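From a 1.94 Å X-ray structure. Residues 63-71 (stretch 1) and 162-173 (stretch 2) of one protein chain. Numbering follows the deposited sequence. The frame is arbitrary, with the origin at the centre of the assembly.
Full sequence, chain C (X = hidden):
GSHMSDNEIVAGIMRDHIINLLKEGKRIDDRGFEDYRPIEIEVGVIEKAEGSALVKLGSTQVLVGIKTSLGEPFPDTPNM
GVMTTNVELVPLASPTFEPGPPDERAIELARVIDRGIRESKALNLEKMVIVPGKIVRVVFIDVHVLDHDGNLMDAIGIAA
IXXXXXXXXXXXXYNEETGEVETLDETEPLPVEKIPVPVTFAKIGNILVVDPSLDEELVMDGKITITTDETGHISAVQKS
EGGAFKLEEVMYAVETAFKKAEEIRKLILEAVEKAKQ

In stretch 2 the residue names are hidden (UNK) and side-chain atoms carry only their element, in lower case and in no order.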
ATOM      1  N   LEU C  63      -0.843  24.282  10.112  1.00 16.58           N
ATOM      2  CA  LEU C  63      -2.041  24.780   9.467  1.00 15.65           C
ATOM      3  C   LEU C  63      -3.052  23.723   9.581  1.00 17.20           C
ATOM      4  O   LEU C  63      -2.777  22.534   9.215  1.00 17.16           O
ATOM      5  CB  LEU C  63      -1.801  24.825   7.965  1.00 18.00           C
ATOM      6  CG  LEU C  63      -2.252  25.990   7.120  1.00 18.37           C
ATOM      7  CD1 LEU C  63      -2.157  25.667   5.575  1.00 16.40           C
ATOM      8  CD2 LEU C  63      -3.574  26.730   7.595  1.00 20.95           C
ATOM      9  N   VAL C  64      -4.265  24.113   9.933  1.00 17.46           N
ATOM     10  CA  VAL C  64      -5.355  23.154   9.887  1.00 17.23           C
ATOM     11  C   VAL C  64      -6.413  23.694   9.004  1.00 17.91           C
ATOM     12  O   VAL C  64      -6.746  24.910   9.037  1.00 18.79           O
ATOM     13  CB  VAL C  64      -5.968  22.900  11.320  1.00 18.34           C
ATOM     14  CG1 VAL C  64      -7.276  22.058  11.248  1.00 15.86           C
ATOM     15  CG2 VAL C  64      -4.971  22.231  12.106  1.00 11.79           C
ATOM     16  N   GLY C  65      -6.916  22.818   8.152  1.00 17.97           N
ATOM     17  CA  GLY C  65      -8.022  23.194   7.263  1.00 18.08           C
ATOM     18  C   GLY C  65      -9.205  22.332   7.645  1.00 19.51           C
ATOM     19  O   GLY C  65      -9.024  21.168   8.022  1.00 18.75           O
ATOM     20  N   ILE C  66     -10.411  22.916   7.608  1.00 20.32           N
ATOM     21  CA  ILE C  66     -11.643  22.171   7.838  1.00 20.28           C
ATOM     22  C   ILE C  66     -12.352  22.127   6.545  1.00 21.05           C
ATOM     23  O   ILE C  66     -12.533  23.149   5.909  1.00 21.92           O
ATOM     24  CB  ILE C  66     -12.572  22.865   8.881  1.00 21.15           C
ATOM     25  CG1 ILE C  66     -11.834  23.094  10.211  1.00 20.20           C
ATOM     26  CG2 ILE C  66     -13.860  22.090   9.037  1.00 22.14           C
ATOM     27  CD1 ILE C  66     -11.406  21.861  10.992  1.00 15.90           C
ATOM     28  N   LYS C  67     -12.654  20.928   6.074  1.00 20.00           N
ATOM     29  CA  LYS C  67     -13.500  20.814   4.902  1.00 21.75           C
ATOM     30  C   LYS C  67     -14.617  19.925   5.286  1.00 21.34           C
ATOM     31  O   LYS C  67     -14.379  18.899   5.909  1.00 20.12           O
ATOM     32  CB  LYS C  67     -12.785  20.076   3.769  1.00 20.66           C
ATOM     33  CG  LYS C  67     -11.496  20.639   3.353  1.00 22.76           C
ATOM     34  CD  LYS C  67     -11.764  21.828   2.527  1.00 20.50           C
ATOM     35  CE  LYS C  67     -12.039  21.327   1.120  1.00 23.93           C
ATOM     36  NZ  LYS C  67     -12.376  22.508   0.359  1.00 24.28           N
ATOM     37  N   THR C  68     -15.826  20.285   4.868  1.00 22.36           N
ATOM     38  CA  THR C  68     -17.002  19.507   5.179  1.00 22.87           C
ATOM     39  C   THR C  68     -17.704  19.075   3.904  1.00 24.04           C
ATOM     40  O   THR C  68     -17.616  19.734   2.882  1.00 25.09           O
ATOM     41  CB  THR C  68     -17.944  20.344   5.973  1.00 23.82           C
ATOM     42  OG1 THR C  68     -18.411  21.386   5.121  1.00 27.18           O
ATOM     43  CG2 THR C  68     -17.203  20.949   7.142  1.00 19.94           C
ATOM     44  N   SER C  69     -18.353  17.923   3.940  1.00 24.19           N
ATOM     45  CA  SER C  69     -19.282  17.605   2.894  1.00 25.66           C
ATOM     46  C   SER C  69     -20.443  16.882   3.531  1.00 25.35           C
ATOM     47  O   SER C  69     -20.554  16.786   4.761  1.00 23.51           O
ATOM     48  CB  SER C  69     -18.593  16.719   1.866  1.00 27.25           C
ATOM     49  OG  SER C  69     -18.036  15.639   2.566  1.00 27.82           O
ATOM     50  N   LEU C  70     -21.320  16.361   2.704  1.00 26.81           N
ATOM     51  CA  LEU C  70     -22.426  15.618   3.213  1.00 27.70           C
ATOM     52  C   LEU C  70     -22.181  14.199   2.839  1.00 27.84           C
ATOM     53  O   LEU C  70     -21.786  13.913   1.712  1.00 27.87           O
ATOM     54  CB  LEU C  70     -23.742  16.132   2.614  1.00 30.00           C
ATOM     55  CG  LEU C  70     -24.146  17.565   3.009  1.00 30.32           C
ATOM     56  CD1 LEU C  70     -25.458  18.004   2.305  1.00 33.41           C
ATOM     57  CD2 LEU C  70     -24.269  17.668   4.517  1.00 29.37           C
ATOM     58  N   GLY C  71     -22.413  13.301   3.773  1.00 27.98           N
ATOM     59  CA  GLY C  71     -22.252  11.897   3.496  1.00 28.98           C
ATOM     60  C   GLY C  71     -23.152  11.121   4.421  1.00 31.31           C
ATOM     61  O   GLY C  71     -23.885  11.694   5.205  1.00 30.71           O
ATOM     62  N   UNK C 162      -9.355  26.029  16.707  1.00 18.37           N
ATOM     63  CA  UNK C 162      -9.521  27.382  16.172  1.00 20.03           C
ATOM     64  C   UNK C 162     -10.087  27.283  14.762  1.00 19.63           C
ATOM     65  O   UNK C 162     -10.885  28.115  14.347  1.00 21.02           O
ATOM     66  c   UNK C 162      -8.183  28.172  16.203  1.00 20.02           C
ATOM     67  N   UNK C 163      -9.696  26.262  14.002  1.00 19.23           N
ATOM     68  CA  UNK C 163     -10.172  26.149  12.622  1.00 18.38           C
ATOM     69  C   UNK C 163     -11.679  25.789  12.664  1.00 19.55           C
ATOM     70  O   UNK C 163     -12.500  26.343  11.929  1.00 21.53           O
ATOM     71  c   UNK C 163      -9.363  25.106  11.876  1.00 18.26           C
ATOM     72  N   UNK C 164     -12.065  24.913  13.595  1.00 19.63           N
ATOM     73  CA  UNK C 164     -13.487  24.506  13.752  1.00 19.67           C
ATOM     74  C   UNK C 164     -14.361  25.692  14.161  1.00 20.90           C
ATOM     75  O   UNK C 164     -15.503  25.879  13.674  1.00 22.32           O
ATOM     76  c   UNK C 164     -13.089  22.048  14.269  1.00 19.40           C
ATOM     77  c   UNK C 164     -13.539  23.389  14.795  1.00 19.25           C
ATOM     78  c   UNK C 164     -14.193  21.503  13.361  1.00 19.50           C
ATOM     79  c   UNK C 164     -12.972  21.166  15.461  1.00 19.89           C
ATOM     80  N   UNK C 165     -13.824  26.519  15.048  1.00 20.22           N
ATOM     81  CA  UNK C 165     -14.510  27.745  15.438  1.00 23.11           C
ATOM     82  C   UNK C 165     -14.600  28.692  14.271  1.00 23.66           C
ATOM     83  O   UNK C 165     -15.546  29.399  14.158  1.00 21.98           O
ATOM     84  c   UNK C 165     -15.362  27.864  18.488  1.00 21.93           C
ATOM     85  c   UNK C 165     -13.946  27.700  17.910  1.00 21.89           C
ATOM     86  c   UNK C 165     -13.807  28.453  16.582  1.00 22.31           C
ATOM     87  c   UNK C 165     -12.843  28.179  18.844  1.00 20.67           C
ATOM     88  N   UNK C 166     -13.599  28.677  13.401  1.00 22.77           N
ATOM     89  CA  UNK C 166     -13.589  29.524  12.203  1.00 23.77           C
ATOM     90  C   UNK C 166     -14.490  29.039  11.072  1.00 24.40           C
ATOM     91  O   UNK C 166     -14.763  29.779  10.105  1.00 27.10           O
ATOM     92  c   UNK C 166     -12.037  30.361  10.401  1.00 22.48           C
ATOM     93  n   UNK C 166     -12.381  31.645  10.467  1.00 24.12           N
ATOM     94  c   UNK C 166     -12.158  29.553  11.650  1.00 22.38           C
ATOM     95  o   UNK C 166     -11.632  29.857   9.407  1.00 23.63           O
ATOM     96  N   UNK C 167     -14.923  27.794  11.170  1.00 23.45           N
ATOM     97  CA  UNK C 167     -15.512  27.127  10.057  1.00 23.56           C
ATOM     98  C   UNK C 167     -16.871  27.708   9.846  1.00 24.46           C
ATOM     99  O   UNK C 167     -17.582  28.046  10.808  1.00 24.08           O
ATOM    100  c   UNK C 167     -15.590  25.647  10.311  1.00 22.78           C
ATOM    101  N   UNK C 168     -17.148  27.932   8.575  1.00 24.64           N
ATOM    102  CA  UNK C 168     -18.468  28.297   8.101  1.00 26.64           C
ATOM    103  C   UNK C 168     -18.752  27.317   6.987  1.00 27.42           C
ATOM    104  O   UNK C 168     -17.977  27.188   6.049  1.00 26.64           O
ATOM    105  n   UNK C 168     -22.700  32.197   8.867  1.00 38.74           N
ATOM    106  n   UNK C 168     -21.095  32.424  10.509  1.00 37.87           N
ATOM    107  n   UNK C 168     -20.487  32.043   8.274  1.00 36.83           N
ATOM    108  c   UNK C 168     -18.527  29.741   7.613  1.00 28.12           C
ATOM    109  c   UNK C 168     -19.016  32.047   8.473  1.00 33.13           C
ATOM    110  c   UNK C 168     -21.416  32.237   9.220  1.00 39.26           C
ATOM    111  c   UNK C 168     -18.463  30.713   8.764  1.00 26.74           C
ATOM    112  N   UNK C 169     -19.882  26.645   7.114  1.00 29.50           N
ATOM    113  CA  UNK C 169     -20.256  25.542   6.267  1.00 29.56           C
ATOM    114  C   UNK C 169     -21.595  25.917   5.631  1.00 31.30           C
ATOM    115  O   UNK C 169     -22.348  26.705   6.215  1.00 33.14           O
ATOM    116  c   UNK C 169     -18.923  23.877   7.673  1.00 27.88           C
ATOM    117  c   UNK C 169     -20.332  24.228   7.107  1.00 29.17           C
ATOM    118  c   UNK C 169     -21.338  24.370   8.242  1.00 29.04           C
ATOM    119  N   UNK C 170     -21.870  25.397   4.415  1.00 31.76           N
ATOM    120  CA  UNK C 170     -23.128  25.681   3.711  1.00 33.31           C
ATOM    121  C   UNK C 170     -24.307  25.280   4.582  1.00 33.54           C
ATOM    122  O   UNK C 170     -24.300  24.173   5.142  1.00 31.69           O
ATOM    123  c   UNK C 170     -20.986  24.486   3.656  1.00 30.46           C
ATOM    124  c   UNK C 170     -21.620  24.417   2.309  1.00 32.54           C
ATOM    125  c   UNK C 170     -23.079  24.771   2.482  1.00 33.03           C
ATOM    126  N   UNK C 171     -25.272  26.194   4.741  1.00 34.66           N
ATOM    127  CA  UNK C 171     -26.560  25.839   5.317  1.00 36.22           C
ATOM    128  C   UNK C 171     -27.162  24.756   4.426  1.00 36.99           C
ATOM    129  O   UNK C 171     -27.122  24.831   3.195  1.00 36.07           O
ATOM    130  n   UNK C 171     -27.896  28.623   9.456  1.00 46.48           N
ATOM    131  c   UNK C 171     -28.382  29.395   8.267  1.00 42.88           C
ATOM    132  c   UNK C 171     -27.267  28.016   6.448  1.00 38.54           C
ATOM    133  c   UNK C 171     -27.523  27.024   5.346  1.00 37.36           C
ATOM    134  c   UNK C 171     -28.553  28.570   6.984  1.00 42.12           C
ATOM    135  N   UNK C 172     -27.730  23.753   5.061  1.00 38.19           N
ATOM    136  CA  UNK C 172     -28.236  22.621   4.315  1.00 40.76           C
ATOM    137  C   UNK C 172     -29.683  22.448   4.749  1.00 43.01           C
ATOM    138  O   UNK C 172     -29.996  22.517   5.929  1.00 43.54           O
ATOM    139  c   UNK C 172     -28.069  20.097   4.240  1.00 41.56           C
ATOM    140  c   UNK C 172     -27.345  21.367   4.556  1.00 39.01           C
ATOM    141  c   UNK C 172     -26.111  21.455   3.700  1.00 38.23           C
ATOM    142  N   UNK C 173     -30.575  22.271   3.795  1.00 45.49           N
ATOM    143  CA  UNK C 173     -31.939  21.950   4.179  1.00 47.74           C
ATOM    144  C   UNK C 173     -32.484  20.745   3.476  1.00 48.21           C
ATOM    145  O   UNK C 173     -32.352  20.596   2.253  1.00 47.96           O
ATOM    146  c   UNK C 173     -32.884  23.148   4.054  1.00 50.16           C
ATOM    147  n   UNK C 173     -36.038  24.690   0.243  1.00 70.88           N
ATOM    148  c   UNK C 173     -32.538  24.140   2.962  1.00 53.18           C
ATOM    149  n   UNK C 173     -34.751  24.867   2.170  1.00 65.27           N
ATOM    150  c   UNK C 173     -34.908  25.090   0.866  1.00 70.05           C
ATOM    151  n   UNK C 173     -33.942  25.722   0.188  1.00 68.12           N
ATOM    152  c   UNK C 173     -33.581  25.268   2.928  1.00 60.68           C
TER

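Position 162, on a helix that begins earlier in the chain, carries a single side-chain carbon, its CB, which comes no nearer to stretch 1 than 7.5 Å, at V64 CB; a lone CB identifies A162. Position 163 also has one carbon, but this one points toward the strand, its CB lying 3.7 Å from V64 CG1 and 3.6 Å from I66 CG1. It is A163, and the CA atoms of V64 and A163 lie 6.3 Å apart, the closest pairing in the register.

At position 164 four carbons fork at the second, the pattern of leucine. The CA-to-CB bond points sideways, yet the end of the side chain comes nearer to the strand: in L164, CD2 packs 3.7 Å from I66 CD1. Position 165 has the same forked set of four carbons, but its CA-to-CB bond points away and the side chain touches nothing on stretch 1; it is L165. Position 166 bears two carbons, the second carrying one oxygen and one nitrogen, which fits asparagine. N166 makes no contact with the strand, but its backbone N donates to A162 O at 2.9 Å, a helical hydrogen bond.

The single carbon at position 167 marks an alanine beyond the helix. A167 CB approaches I66 CG2 at 4.2 Å, while its backbone N makes a weak hydrogen bond to L164 O at 3.2 Å. Position 168 shows three carbons, a nitrogen, then a carbon with two more nitrogens: the guanidinium of R168, out of reach of stretch 1 and hydrogen-bonded elsewhere in the structure.

Position 169 has one carbon carrying two others, a beta-branched side chain without oxygen, hence V169; its CG1 meets T68 CG2 at 3.4 Å. At position 170 three carbons close a ring onto the backbone nitrogen, giving P170, whose CD lies 4.3 Å from T68 OG1. Position 171, four carbons in a row ending in nitrogen, is K171, out of reach. Position 172 repeats the beta-branched three-carbon pattern; V172 CG2 packs 3.8 Å from L70 CD1. Position 173 has three carbons, a nitrogen, then a carbon carrying two more nitrogens, a second guanidinium out of reach of stretch 1; it is R173, which is exposed.

The contact buries 362 Å², summed over both sides, and has no hydrogen bond across it. Alternation along the strand sends V64, I66, T68 and L70 toward stretch 2, while K67 and S69 point away. I66 gives the most area, 77 Å², spanning A163, L164 and A167. Side-chain packing thus joins the two stretches, first against the helix and then against a strand running at 19° to the first.

Stretch 2 (162-173) AALLNARVPKVR
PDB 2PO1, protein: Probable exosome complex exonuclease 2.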